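Local structure of acetylserotonin O-methyltransferase (Homo sapiens, 4A6D) at residues S22-A27 with L64-S69; G32-L37 with Y84-L89; S91-L94 with P99-Q102; S165-S170 with A336-I341. The protein catalyses the last step of melatonin synthesis, transferring a methyl group from S-adenosylmethionine to the hydroxyl of N-acetylserotonin. One frame throughout, in Å; residues are numbered along the deposited sequence.

Contact 1 (S22-A27 with L64-S69); sequences SQVLFA and LDICVS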
loop_
_atom_site.group_PDB
_atom_site.type_symbol
_atom_site.label_atom_id
_atom_site.label_comp_id
_atom_site.label_asym_id
_atom_site.label_seq_id
_atom_site.Cartn_x
_atom_site.Cartn_y
_atom_site.Cartn_z
ATOM N N SER A 22 0.666 -0.559 -4.891
ATOM C CA SER A 22 1.287 -1.862 -4.596
ATOM C C SER A 22 0.440 -2.966 -5.189
ATOM O O SER A 22 0.961 -3.778 -5.941
ATOM C CB SER A 22 1.469 -2.088 -3.091
ATOM O OG SER A 22 2.376 -1.143 -2.547
ATOM N N GLN A 23 -0.880 -2.950 -4.915
ATOM C CA GLN A 23 -1.804 -3.939 -5.454
ATOM C C GLN A 23 -1.937 -3.944 -6.967
ATOM O O GLN A 23 -2.109 -5.011 -7.527
ATOM C CB GLN A 23 -3.147 -3.924 -4.744
ATOM C CG GLN A 23 -3.071 -4.595 -3.385
ATOM C CD GLN A 23 -2.946 -6.101 -3.447
ATOM O OE1 GLN A 23 -3.303 -6.765 -4.428
ATOM N NE2 GLN A 23 -2.469 -6.680 -2.371
ATOM N N VAL A 24 -1.812 -2.781 -7.639
ATOM C CA VAL A 24 -1.818 -2.700 -9.110
ATOM C C VAL A 24 -0.625 -3.504 -9.648
ATOM O O VAL A 24 -0.813 -4.340 -10.533
ATOM C CB VAL A 24 -1.822 -1.236 -9.616
ATOM C CG1 VAL A 24 -1.294 -1.122 -11.048
ATOM C CG2 VAL A 24 -3.213 -0.642 -9.507
ATOM N N LEU A 25 0.585 -3.282 -9.061
ATOM C CA LEU A 25 1.815 -3.979 -9.417
ATOM C C LEU A 25 1.682 -5.485 -9.153
ATOM O O LEU A 25 2.015 -6.271 -10.033
ATOM C CB LEU A 25 3.003 -3.403 -8.623
ATOM C CG LEU A 25 4.375 -4.117 -8.754
ATOM C CD1 LEU A 25 4.882 -4.071 -10.184
ATOM C CD2 LEU A 25 5.410 -3.474 -7.842
ATOM N N PHE A 26 1.172 -5.871 -7.959
ATOM C CA PHE A 26 0.979 -7.259 -7.530
ATOM C C PHE A 26 -0.006 -7.991 -8.435
ATOM O O PHE A 26 0.277 -9.118 -8.843
ATOM C CB PHE A 26 0.507 -7.330 -6.053
ATOM C CG PHE A 26 1.405 -6.722 -4.978
ATOM C CD1 PHE A 26 2.766 -6.522 -5.207
ATOM C CD2 PHE A 26 0.884 -6.358 -3.738
ATOM C CE1 PHE A 26 3.589 -5.956 -4.221
ATOM C CE2 PHE A 26 1.707 -5.811 -2.748
ATOM C CZ PHE A 26 3.056 -5.617 -2.992
ATOM N N ALA A 27 -1.152 -7.345 -8.762
ATOM C CA ALA A 27 -2.203 -7.910 -9.612
ATOM C C ALA A 27 -1.749 -8.021 -11.050
ATOM O O ALA A 27 -2.080 -8.998 -11.705
ATOM C CB ALA A 27 -3.473 -7.085 -9.518
ATOM N N LEU A 64 -3.946 -1.551 -17.085
ATOM C CA LEU A 64 -2.929 -1.176 -18.078
ATOM C C LEU A 64 -2.666 0.334 -18.038
ATOM O O LEU A 64 -1.505 0.749 -18.030
ATOM C CB LEU A 64 -3.357 -1.580 -19.509
ATOM C CG LEU A 64 -3.443 -3.079 -19.847
ATOM C CD1 LEU A 64 -4.191 -3.283 -21.153
ATOM C CD2 LEU A 64 -2.052 -3.734 -19.921
ATOM N N ASP A 65 -3.746 1.149 -17.990
ATOM C CA ASP A 65 -3.633 2.607 -17.944
ATOM C C ASP A 65 -2.917 3.089 -16.700
ATOM O O ASP A 65 -2.059 3.968 -16.807
ATOM C CB ASP A 65 -4.984 3.297 -18.150
ATOM C CG ASP A 65 -5.527 3.208 -19.570
ATOM O OD1 ASP A 65 -4.726 2.932 -20.500
ATOM O OD2 ASP A 65 -6.752 3.450 -19.756
ATOM N N ILE A 66 -3.194 2.475 -15.536
ATOM C CA ILE A 66 -2.473 2.825 -14.308
ATOM C C ILE A 66 -0.976 2.456 -14.480
ATOM O O ILE A 66 -0.124 3.277 -14.154
ATOM C CB ILE A 66 -3.128 2.221 -13.044
ATOM C CG1 ILE A 66 -4.514 2.850 -12.827
ATOM C CG2 ILE A 66 -2.243 2.404 -11.799
ATOM C CD1 ILE A 66 -5.507 2.048 -12.122
ATOM N N CYS A 67 -0.675 1.277 -15.076
ATOM C CA CYS A 67 0.696 0.795 -15.326
ATOM C C CYS A 67 1.487 1.774 -16.202
ATOM O O CYS A 67 2.671 1.998 -15.939
ATOM C CB CYS A 67 0.688 -0.615 -15.915
ATOM S SG CYS A 67 0.340 -1.926 -14.706
ATOM N N VAL A 68 0.815 2.384 -17.210
ATOM C CA VAL A 68 1.401 3.384 -18.105
ATOM C C VAL A 68 1.771 4.648 -17.297
ATOM O O VAL A 68 2.920 5.082 -17.371
ATOM C CB VAL A 68 0.503 3.706 -19.322
ATOM C CG1 VAL A 68 1.139 4.779 -20.196
ATOM C CG2 VAL A 68 0.215 2.454 -20.141
ATOM N N SER A 69 0.826 5.184 -16.483
ATOM C CA SER A 69 1.043 6.339 -15.595
ATOM C C SER A 69 2.176 6.085 -14.582
ATOM O O SER A 69 2.925 7.013 -14.255
ATOM C CB SER A 69 -0.242 6.688 -14.852
ATOM O OG SER A 69 -1.237 7.140 -15.755
#
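Val24 of helix 7-31 and Ile66 of helix 57-69 meet methyl against methyl. CG1 of Val24 lies 3.7 Å from CG2 of Ile66, and the valine's other prong, its CG2, comes within 3.9 Å of that same Ile66 CG2. The short branch of the isoleucine therefore rests against both tips of the valine fork, and the two side chains cross at a slant instead of lying alongside. In each residue the bond to CB is aimed at the opposite helix. Ile66 keeps CG1 beside its backbone N (chi1 -66°), which leaves CG2 anti to that N and turned to the valine, while the longer CG1-CD1 arm stands farther off. Cys67 joins from one flank, its SG 4.1 Å from CG1 of Val24, so that this one methyl touches both neighbours. Beta-branched and small side chains suit the place, because the backbones are near: the CA atoms of Val24 and Cys67 are 7.6 Å apart. The setting is the dimerisation domain, where helices 46-53 and 57-69 followed by the hairpin 73-78/81-86 follow a winged-helix-like order, consistent with the helix-turn-helix relationship of the family. Within it Cys67 also packs on Leu73 of the first hairpin strand, and Val24 on Leu70. The dimer partner closes in as well, with Leu301 of the second subunit against Val24 and Gln297 of the second subunit against Ile66. Just before these residues on each helix, Ser22 OG hydrogen-bonds to Tyr15 O of the second subunit and Asp65 OD1 makes a salt bridge with Arg291 of the second subunit.

Contact 2 (G32-L37 with Y84-L89); sequences GVFDLL and YRNTEL. With SO4 (sulfate ion), chain G.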
loop_
_atom_site.group_PDB
_atom_site.type_symbol
_atom_site.label_atom_id
_atom_site.label_comp_id
_atom_site.label_asym_id
_atom_site.label_seq_id
_atom_site.Cartn_x
_atom_site.Cartn_y
_atom_site.Cartn_z
ATOM N N GLY A 32 -0.172 -11.976 -15.050
ATOM C CA GLY A 32 0.840 -12.278 -16.060
ATOM C C GLY A 32 0.891 -11.325 -17.242
ATOM O O GLY A 32 1.370 -11.713 -18.312
ATOM N N VAL A 33 0.430 -10.067 -17.047
ATOM C CA VAL A 33 0.391 -8.991 -18.051
ATOM C C VAL A 33 1.735 -8.836 -18.783
ATOM O O VAL A 33 1.772 -8.849 -20.016
ATOM C CB VAL A 33 -0.093 -7.647 -17.424
ATOM C CG1 VAL A 33 0.095 -6.475 -18.380
ATOM C CG2 VAL A 33 -1.542 -7.744 -16.966
ATOM N N PHE A 34 2.823 -8.703 -18.009
ATOM C CA PHE A 34 4.192 -8.518 -18.502
ATOM C C PHE A 34 4.719 -9.701 -19.309
ATOM O O PHE A 34 5.362 -9.473 -20.332
ATOM C CB PHE A 34 5.136 -8.121 -17.356
ATOM C CG PHE A 34 4.571 -7.004 -16.503
ATOM C CD1 PHE A 34 4.382 -5.728 -17.030
ATOM C CD2 PHE A 34 4.191 -7.239 -15.187
ATOM C CE1 PHE A 34 3.828 -4.707 -16.254
ATOM C CE2 PHE A 34 3.661 -6.210 -14.403
ATOM C CZ PHE A 34 3.472 -4.955 -14.945
ATOM N N ASP A 35 4.397 -10.950 -18.890
ATOM C CA ASP A 35 4.786 -12.174 -19.603
ATOM C C ASP A 35 4.101 -12.247 -20.974
ATOM O O ASP A 35 4.781 -12.472 -21.978
ATOM C CB ASP A 35 4.474 -13.435 -18.773
ATOM C CG ASP A 35 5.416 -13.691 -17.612
ATOM O OD1 ASP A 35 6.642 -13.460 -17.773
ATOM O OD2 ASP A 35 4.945 -14.200 -16.572
ATOM N N LEU A 36 2.770 -12.019 -21.011
ATOM C CA LEU A 36 1.945 -12.009 -22.220
ATOM C C LEU A 36 2.456 -10.974 -23.230
ATOM O O LEU A 36 2.469 -11.259 -24.431
ATOM C CB LEU A 36 0.482 -11.701 -21.853
ATOM C CG LEU A 36 -0.548 -11.812 -22.982
ATOM C CD1 LEU A 36 -0.969 -13.258 -23.191
ATOM C CD2 LEU A 36 -1.762 -10.964 -22.689
ATOM N N LEU A 37 2.869 -9.778 -22.734
ATOM C CA LEU A 37 3.412 -8.684 -23.545
ATOM C C LEU A 37 4.796 -9.011 -24.098
ATOM O O LEU A 37 5.120 -8.557 -25.192
ATOM C CB LEU A 37 3.443 -7.347 -22.777
ATOM C CG LEU A 37 2.106 -6.619 -22.575
ATOM C CD1 LEU A 37 2.242 -5.514 -21.559
ATOM C CD2 LEU A 37 1.571 -6.057 -23.877
ATOM N N TYR A 84 -0.143 -1.352 -25.953
ATOM C CA TYR A 84 0.753 -1.397 -24.806
ATOM C C TYR A 84 1.952 -2.250 -25.060
ATOM O O TYR A 84 1.858 -3.259 -25.756
ATOM C CB TYR A 84 -0.005 -1.892 -23.570
ATOM C CG TYR A 84 -1.234 -1.062 -23.271
ATOM C CD1 TYR A 84 -2.463 -1.357 -23.862
ATOM C CD2 TYR A 84 -1.155 0.064 -22.459
ATOM C CE1 TYR A 84 -3.581 -0.546 -23.657
ATOM C CE2 TYR A 84 -2.271 0.874 -22.235
ATOM C CZ TYR A 84 -3.479 0.565 -22.839
ATOM O OH TYR A 84 -4.579 1.321 -22.557
ATOM N N ARG A 85 3.090 -1.845 -24.497
ATOM C CA ARG A 85 4.350 -2.562 -24.613
ATOM C C ARG A 85 5.111 -2.453 -23.290
ATOM O O ARG A 85 4.831 -1.549 -22.499
ATOM C CB ARG A 85 5.165 -2.043 -25.824
ATOM C CG ARG A 85 6.036 -0.815 -25.571
ATOM C CD ARG A 85 6.572 -0.232 -26.866
ATOM N NE ARG A 85 6.549 1.235 -26.857
ATOM C CZ ARG A 85 5.467 1.982 -27.078
ATOM N NH1 ARG A 85 4.289 1.408 -27.314
ATOM N NH2 ARG A 85 5.549 3.305 -27.049
ATOM N N ASN A 86 6.052 -3.375 -23.042
ATOM C CA ASN A 86 6.871 -3.371 -21.833
ATOM C C ASN A 86 7.915 -2.251 -21.878
ATOM O O ASN A 86 8.286 -1.764 -22.960
ATOM C CB ASN A 86 7.572 -4.724 -21.645
ATOM C CG ASN A 86 6.763 -5.799 -20.960
ATOM O OD1 ASN A 86 6.130 -5.583 -19.921
ATOM N ND2 ASN A 86 6.845 -7.015 -21.481
ATOM N N THR A 87 8.374 -1.847 -20.687
ATOM C CA THR A 87 9.440 -0.864 -20.474
ATOM C C THR A 87 10.742 -1.647 -20.218
ATOM O O THR A 87 10.739 -2.883 -20.271
ATOM C CB THR A 87 9.124 -0.014 -19.235
ATOM O OG1 THR A 87 8.794 -0.883 -18.145
ATOM C CG2 THR A 87 8.041 1.013 -19.482
ATOM N N GLU A 88 11.844 -0.939 -19.902
ATOM C CA GLU A 88 13.110 -1.596 -19.564
ATOM C C GLU A 88 12.913 -2.245 -18.202
ATOM O O GLU A 88 13.293 -3.396 -18.016
ATOM C CB GLU A 88 14.271 -0.589 -19.530
ATOM C CG GLU A 88 14.824 -0.255 -20.907
ATOM C CD GLU A 88 15.988 -1.091 -21.410
ATOM O OE1 GLU A 88 16.291 -2.149 -20.808
ATOM O OE2 GLU A 88 16.592 -0.686 -22.430
ATOM N N LEU A 89 12.207 -1.527 -17.297
ATOM C CA LEU A 89 11.842 -1.933 -15.938
ATOM C C LEU A 89 11.102 -3.279 -15.918
ATOM O O LEU A 89 11.524 -4.189 -15.219
ATOM C CB LEU A 89 10.942 -0.823 -15.316
ATOM C CG LEU A 89 10.843 -0.757 -13.784
ATOM C CD1 LEU A 89 10.382 0.612 -13.333
ATOM C CD2 LEU A 89 9.932 -1.830 -13.226
HETATM S S SO4 G . 11.710 2.488 -21.637
HETATM O O1 SO4 G . 13.117 2.537 -22.079
HETATM O O2 SO4 G . 11.015 1.445 -22.377
HETATM O O3 SO4 G . 11.663 2.172 -20.201
HETATM O O4 SO4 G . 11.067 3.786 -21.891
#
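Asn86 holds its CG beside its own backbone N (chi1 -84°), swinging the carboxamide from the strand to Phe34 at the start of helix 33-39. There ND2 donates to Phe34 O over 3.1 Å, nearly straight at 173°, on a lone pair in the carbonyl plane and with the acceptor in the amide plane. The other end, OD1, is 3.4 Å from CD1 of Phe34, at the ring's edge, with ring and amide planes 32° apart; OD1 also bonds Ser90 OG. An amide suits this place because it can donate and accept at once. Leu37 packs alongside, its CB 3.7 Å from ND2 of Asn86 and its CD2 3.4 Å from Tyr84 O. A leucine in place of Asn86 would probably leave the Phe34 carbonyl without this donor and cost Ser90 OG one of its partners. Thr87 N-caps helix 88-94, and the N of Glu88 binds O3 of a sulfate ion, probably from the crystallisation liquor, at 3.1 Å. Residues 33-37 of the helix run nearly at right angles to residues 84-86 of the strand, with Phe34 also touching Leu73 of strand 73-78 and Leu94 of helix 88-94, and Val33 and Tyr84 both packing on Leu64 of helix 57-69.

Contact 3 (S91-L94 with P99-Q102); sequences SDYL and PTSQ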
loop_
_atom_site.group_PDB
_atom_site.type_symbol
_atom_site.label_atom_id
_atom_site.label_comp_id
_atom_site.label_asym_id
_atom_site.label_seq_id
_atom_site.Cartn_x
_atom_site.Cartn_y
_atom_site.Cartn_z
ATOM N N SER A 91 10.521 -5.477 -18.426
ATOM C CA SER A 91 11.216 -6.532 -19.161
ATOM C C SER A 91 12.268 -7.185 -18.238
ATOM O O SER A 91 12.297 -8.411 -18.094
ATOM C CB SER A 91 11.862 -5.955 -20.418
ATOM O OG SER A 91 12.744 -6.882 -21.028
ATOM N N ASP A 92 13.067 -6.349 -17.559
ATOM C CA ASP A 92 14.129 -6.782 -16.661
ATOM C C ASP A 92 13.646 -7.326 -15.322
ATOM O O ASP A 92 14.274 -8.253 -14.803
ATOM C CB ASP A 92 15.144 -5.642 -16.422
ATOM C CG ASP A 92 15.808 -5.033 -17.653
ATOM O OD1 ASP A 92 15.827 -5.699 -18.715
ATOM O OD2 ASP A 92 16.289 -3.883 -17.558
ATOM N N TYR A 93 12.593 -6.742 -14.719
ATOM C CA TYR A 93 12.201 -7.178 -13.373
ATOM C C TYR A 93 10.861 -7.830 -13.228
ATOM O O TYR A 93 10.550 -8.301 -12.136
ATOM C CB TYR A 93 12.303 -6.012 -12.373
ATOM C CG TYR A 93 13.647 -5.317 -12.346
ATOM C CD1 TYR A 93 14.778 -5.958 -11.840
ATOM C CD2 TYR A 93 13.788 -4.011 -12.809
ATOM C CE1 TYR A 93 16.029 -5.336 -11.849
ATOM C CE2 TYR A 93 15.030 -3.373 -12.806
ATOM C CZ TYR A 93 16.148 -4.039 -12.320
ATOM O OH TYR A 93 17.369 -3.411 -12.312
ATOM N N LEU A 94 10.041 -7.813 -14.284
ATOM C CA LEU A 94 8.665 -8.295 -14.217
ATOM C C LEU A 94 8.292 -9.408 -15.204
ATOM O O LEU A 94 7.134 -9.825 -15.216
ATOM C CB LEU A 94 7.677 -7.089 -14.303
ATOM C CG LEU A 94 7.893 -5.952 -13.282
ATOM C CD1 LEU A 94 6.993 -4.761 -13.573
ATOM C CD2 LEU A 94 7.623 -6.421 -11.880
ATOM N N PRO A 99 16.579 -12.957 -15.965
ATOM C CA PRO A 99 17.335 -13.498 -14.824
ATOM C C PRO A 99 17.096 -12.660 -13.561
ATOM O O PRO A 99 16.991 -13.227 -12.468
ATOM C CB PRO A 99 18.794 -13.428 -15.300
ATOM C CG PRO A 99 18.717 -13.262 -16.788
ATOM C CD PRO A 99 17.495 -12.429 -16.995
ATOM N N THR A 100 16.903 -11.331 -13.729
ATOM C CA THR A 100 16.663 -10.370 -12.645
ATOM C C THR A 100 15.212 -10.193 -12.232
ATOM O O THR A 100 14.909 -9.251 -11.500
ATOM C CB THR A 100 17.403 -9.050 -12.890
ATOM O OG1 THR A 100 17.049 -8.532 -14.172
ATOM C CG2 THR A 100 18.913 -9.215 -12.781
ATOM N N SER A 101 14.331 -11.133 -12.648
ATOM C CA SER A 101 12.891 -11.187 -12.364
ATOM C C SER A 101 12.578 -11.036 -10.875
ATOM O O SER A 101 13.199 -11.697 -10.053
ATOM C CB SER A 101 12.307 -12.502 -12.870
ATOM O OG SER A 101 10.889 -12.489 -12.848
ATOM N N GLN A 102 11.603 -10.171 -10.533
ATOM C CA GLN A 102 11.214 -9.941 -9.141
ATOM C C GLN A 102 9.784 -10.377 -8.861
ATOM O O GLN A 102 9.297 -10.214 -7.742
ATOM C CB GLN A 102 11.517 -8.494 -8.699
ATOM C CG GLN A 102 13.014 -8.114 -8.747
ATOM C CD GLN A 102 13.913 -8.955 -7.859
ATOM O OE1 GLN A 102 13.705 -9.085 -6.637
ATOM N NE2 GLN A 102 14.951 -9.528 -8.457
#
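Tyr93 and Ser101 bring their CA atoms within 4.2 Å where the chain doubles back after helix 88-94, and Gln102 N donates to Tyr93 O over a short 2.7 Å, from above the carbonyl plane. Beside it, Thr100 OG1 donates to Asp92 O at 2.9 Å, again from above the carbonyl plane; its chi1 of 54° sets OG1 between backbone N and carbonyl carbon, facing the helix end. Ser98 OG bonds the same Asp92 O, so two hydroxyls grip a carbonyl near the helix end. A valine in place of Thr100 would probably leave Asp92 O with one hydroxyl fewer and the turn less firmly tied. The Tyr93 ring meets Thr100 O at its edge, with CD1 3.3 Å from that oxygen, and Asp92 CB sits over one face. Gln102, bent at chi2, curls back to give its NE2 to Thr100 O at 3.1 Å and also to Glu162 O, while Tyr93 OH bonds Asp6 of the second subunit. Gln102 stands at the N-cap position of helix 103-117. Val166 of helix 164-173 packs against Tyr93, Thr100 and Gln102, and Leu94 lies on Leu25 and Cys29 of helix 7-31.

Contact 4 (S165-S170 with A336-I341); sequences SVNGRS and AIYDAI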
loop_
_atom_site.group_PDB
_atom_site.type_symbol
_atom_site.label_atom_id
_atom_site.label_comp_id
_atom_site.label_asym_id
_atom_site.label_seq_id
_atom_site.Cartn_x
_atom_site.Cartn_y
_atom_site.Cartn_z
ATOM N N SER A 165 19.713 -12.316 -7.674
ATOM C CA SER A 165 19.965 -12.095 -9.100
ATOM C C SER A 165 20.440 -10.645 -9.349
ATOM O O SER A 165 21.123 -10.385 -10.341
ATOM C CB SER A 165 18.709 -12.389 -9.914
ATOM O OG SER A 165 17.623 -11.550 -9.557
ATOM N N VAL A 166 20.093 -9.719 -8.428
ATOM C CA VAL A 166 20.482 -8.303 -8.474
ATOM C C VAL A 166 21.508 -7.928 -7.401
ATOM O O VAL A 166 22.422 -7.176 -7.695
ATOM C CB VAL A 166 19.276 -7.323 -8.446
ATOM C CG1 VAL A 166 18.891 -6.893 -9.845
ATOM C CG2 VAL A 166 18.076 -7.910 -7.721
ATOM N N ASN A 167 21.323 -8.407 -6.152
ATOM C CA ASN A 167 22.165 -8.069 -4.995
ATOM C C ASN A 167 23.292 -9.072 -4.672
ATOM O O ASN A 167 24.187 -8.734 -3.891
ATOM C CB ASN A 167 21.267 -7.868 -3.748
ATOM C CG ASN A 167 21.740 -6.811 -2.760
ATOM O OD1 ASN A 167 20.930 -6.052 -2.213
ATOM N ND2 ASN A 167 23.050 -6.744 -2.469
ATOM N N GLY A 168 23.231 -10.273 -5.251
ATOM C CA GLY A 168 24.183 -11.353 -5.012
ATOM C C GLY A 168 25.652 -11.005 -5.127
ATOM O O GLY A 168 26.411 -11.247 -4.184
ATOM N N ARG A 169 26.067 -10.428 -6.273
ATOM C CA ARG A 169 27.471 -10.083 -6.531
ATOM C C ARG A 169 28.080 -9.099 -5.532
ATOM O O ARG A 169 29.232 -9.291 -5.134
ATOM C CB ARG A 169 27.712 -9.627 -7.983
ATOM C CG ARG A 169 29.096 -10.014 -8.476
ATOM C CD ARG A 169 29.566 -9.308 -9.726
ATOM N NE ARG A 169 30.943 -9.722 -10.015
ATOM C CZ ARG A 169 32.030 -9.019 -9.699
ATOM N NH1 ARG A 169 31.915 -7.819 -9.138
ATOM N NH2 ARG A 169 33.236 -9.496 -9.970
ATOM N N SER A 170 27.309 -8.071 -5.129
ATOM C CA SER A 170 27.723 -7.023 -4.187
ATOM C C SER A 170 28.162 -7.646 -2.842
ATOM O O SER A 170 29.283 -7.428 -2.398
ATOM C CB SER A 170 26.586 -6.021 -3.945
ATOM O OG SER A 170 25.565 -6.052 -4.935
ATOM N N ALA A 336 23.328 -1.165 -1.846
ATOM C CA ALA A 336 22.173 -1.972 -2.228
ATOM C C ALA A 336 21.282 -2.272 -1.012
ATOM O O ALA A 336 21.540 -1.747 0.071
ATOM C CB ALA A 336 22.630 -3.253 -2.916
ATOM N N ILE A 337 20.192 -3.030 -1.188
ATOM C CA ILE A 337 19.357 -3.332 -0.033
ATOM C C ILE A 337 20.199 -4.135 1.002
ATOM O O ILE A 337 20.284 -3.745 2.172
ATOM C CB ILE A 337 18.024 -4.029 -0.430
ATOM C CG1 ILE A 337 17.148 -3.076 -1.288
ATOM C CG2 ILE A 337 17.268 -4.503 0.808
ATOM C CD1 ILE A 337 16.095 -3.807 -2.130
ATOM N N TYR A 338 20.896 -5.180 0.527
ATOM C CA TYR A 338 21.692 -6.037 1.398
ATOM C C TYR A 338 23.160 -5.701 1.492
ATOM O O TYR A 338 23.832 -5.438 0.484
ATOM C CB TYR A 338 21.399 -7.525 1.169
ATOM C CG TYR A 338 19.953 -7.823 1.451
ATOM C CD1 TYR A 338 19.494 -7.959 2.759
ATOM C CD2 TYR A 338 19.001 -7.789 0.428
ATOM C CE1 TYR A 338 18.130 -8.108 3.036
ATOM C CE2 TYR A 338 17.649 -8.014 0.689
ATOM C CZ TYR A 338 17.215 -8.151 1.996
ATOM O OH TYR A 338 15.876 -8.313 2.258
ATOM N N ASP A 339 23.631 -5.647 2.739
ATOM C CA ASP A 339 25.025 -5.354 3.064
ATOM C C ASP A 339 25.718 -6.621 3.540
ATOM O O ASP A 339 25.071 -7.663 3.703
ATOM C CB ASP A 339 25.108 -4.211 4.102
ATOM C CG ASP A 339 24.362 -2.953 3.685
ATOM O OD1 ASP A 339 24.805 -2.292 2.705
ATOM O OD2 ASP A 339 23.353 -2.611 4.349
ATOM N N ALA A 340 27.012 -6.544 3.778
ATOM C CA ALA A 340 27.780 -7.719 4.241
ATOM C C ALA A 340 28.572 -7.408 5.486
ATOM O O ALA A 340 29.180 -6.342 5.584
ATOM C CB ALA A 340 28.729 -8.174 3.145
ATOM N N ILE A 341 28.560 -8.338 6.433
ATOM C CA ILE A 341 29.359 -8.320 7.668
ATOM C C ILE A 341 30.201 -9.587 7.679
ATOM O O ILE A 341 29.659 -10.683 7.479
ATOM C CB ILE A 341 28.482 -8.312 8.953
ATOM C CG1 ILE A 341 27.774 -6.977 9.136
ATOM C CG2 ILE A 341 29.323 -8.698 10.210
ATOM C CD1 ILE A 341 26.635 -7.084 9.977
#
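Asn167 of helix 164-173 reads the backbone of Tyr338 with both ends of its amide. Its OD1 accepts the N-H of Tyr338 at 2.9 Å, almost straight at 170° though the donor is tilted 31° from the carbonyl plane. ND2 returns a weak bond to Tyr338 O over 3.3 Å. A side chain that can accept and donate side by side suits a single residue's N-H and C=O. OD1 also lies near the plane of the Tyr338 ring, at its edge, 3.7 Å from CD2. The methyl of Ala336 fits against the amide, its CB 3.3 Å from OD1 and 3.5 Å from ND2 of Asn167; the bond to CB points at the helix, and a methyl is short enough for so near an approach.

In the next shell the helix is kinked at Arg169 and Ser170, whose N atoms make no bond to the preceding turn, and Ser170 OG bonds back to Asn167 O at 3.2 Å. Across the contact Thr334 OG1 bonds both Tyr338 O and the N of Ala336, consistent with holding the bend that leads into strand 339-344. The Tyr338 ring meets Trp164 and its side chain touches Arg252, two residues of the S-adenosylmethionine site, and lies about 7 Å from the bound cofactor. Strand 339-344 is the antiparallel member of the 3-2-1-4-5-7-6 sheet that marks the Rossmann-like class I methyltransferase fold.

Contacts 1, 2 and 3 lie together on the dimerisation side of the chain, whereas contact 4 belongs to the catalytic domain. Contacts 1 and 2 have centres 11 Å apart and alternate along the sequence, so helices 7-31, 33-39 and 57-69 and the hairpin interlock; Asp65 OD1 and Tyr84 OH join them at 2.6 Å, a probable hydrogen bond. Contact 3 follows and shares helix 88-94 with contact 2; its centre is about 16 Å from that of contact 4, where segments 99-102 and 165-170 touch. Contacts 1 and 4 have centres about 27 Å apart. Contact 3 touches the other three, linking the dimerisation region to the catalytic domain; the second subunit touches all four.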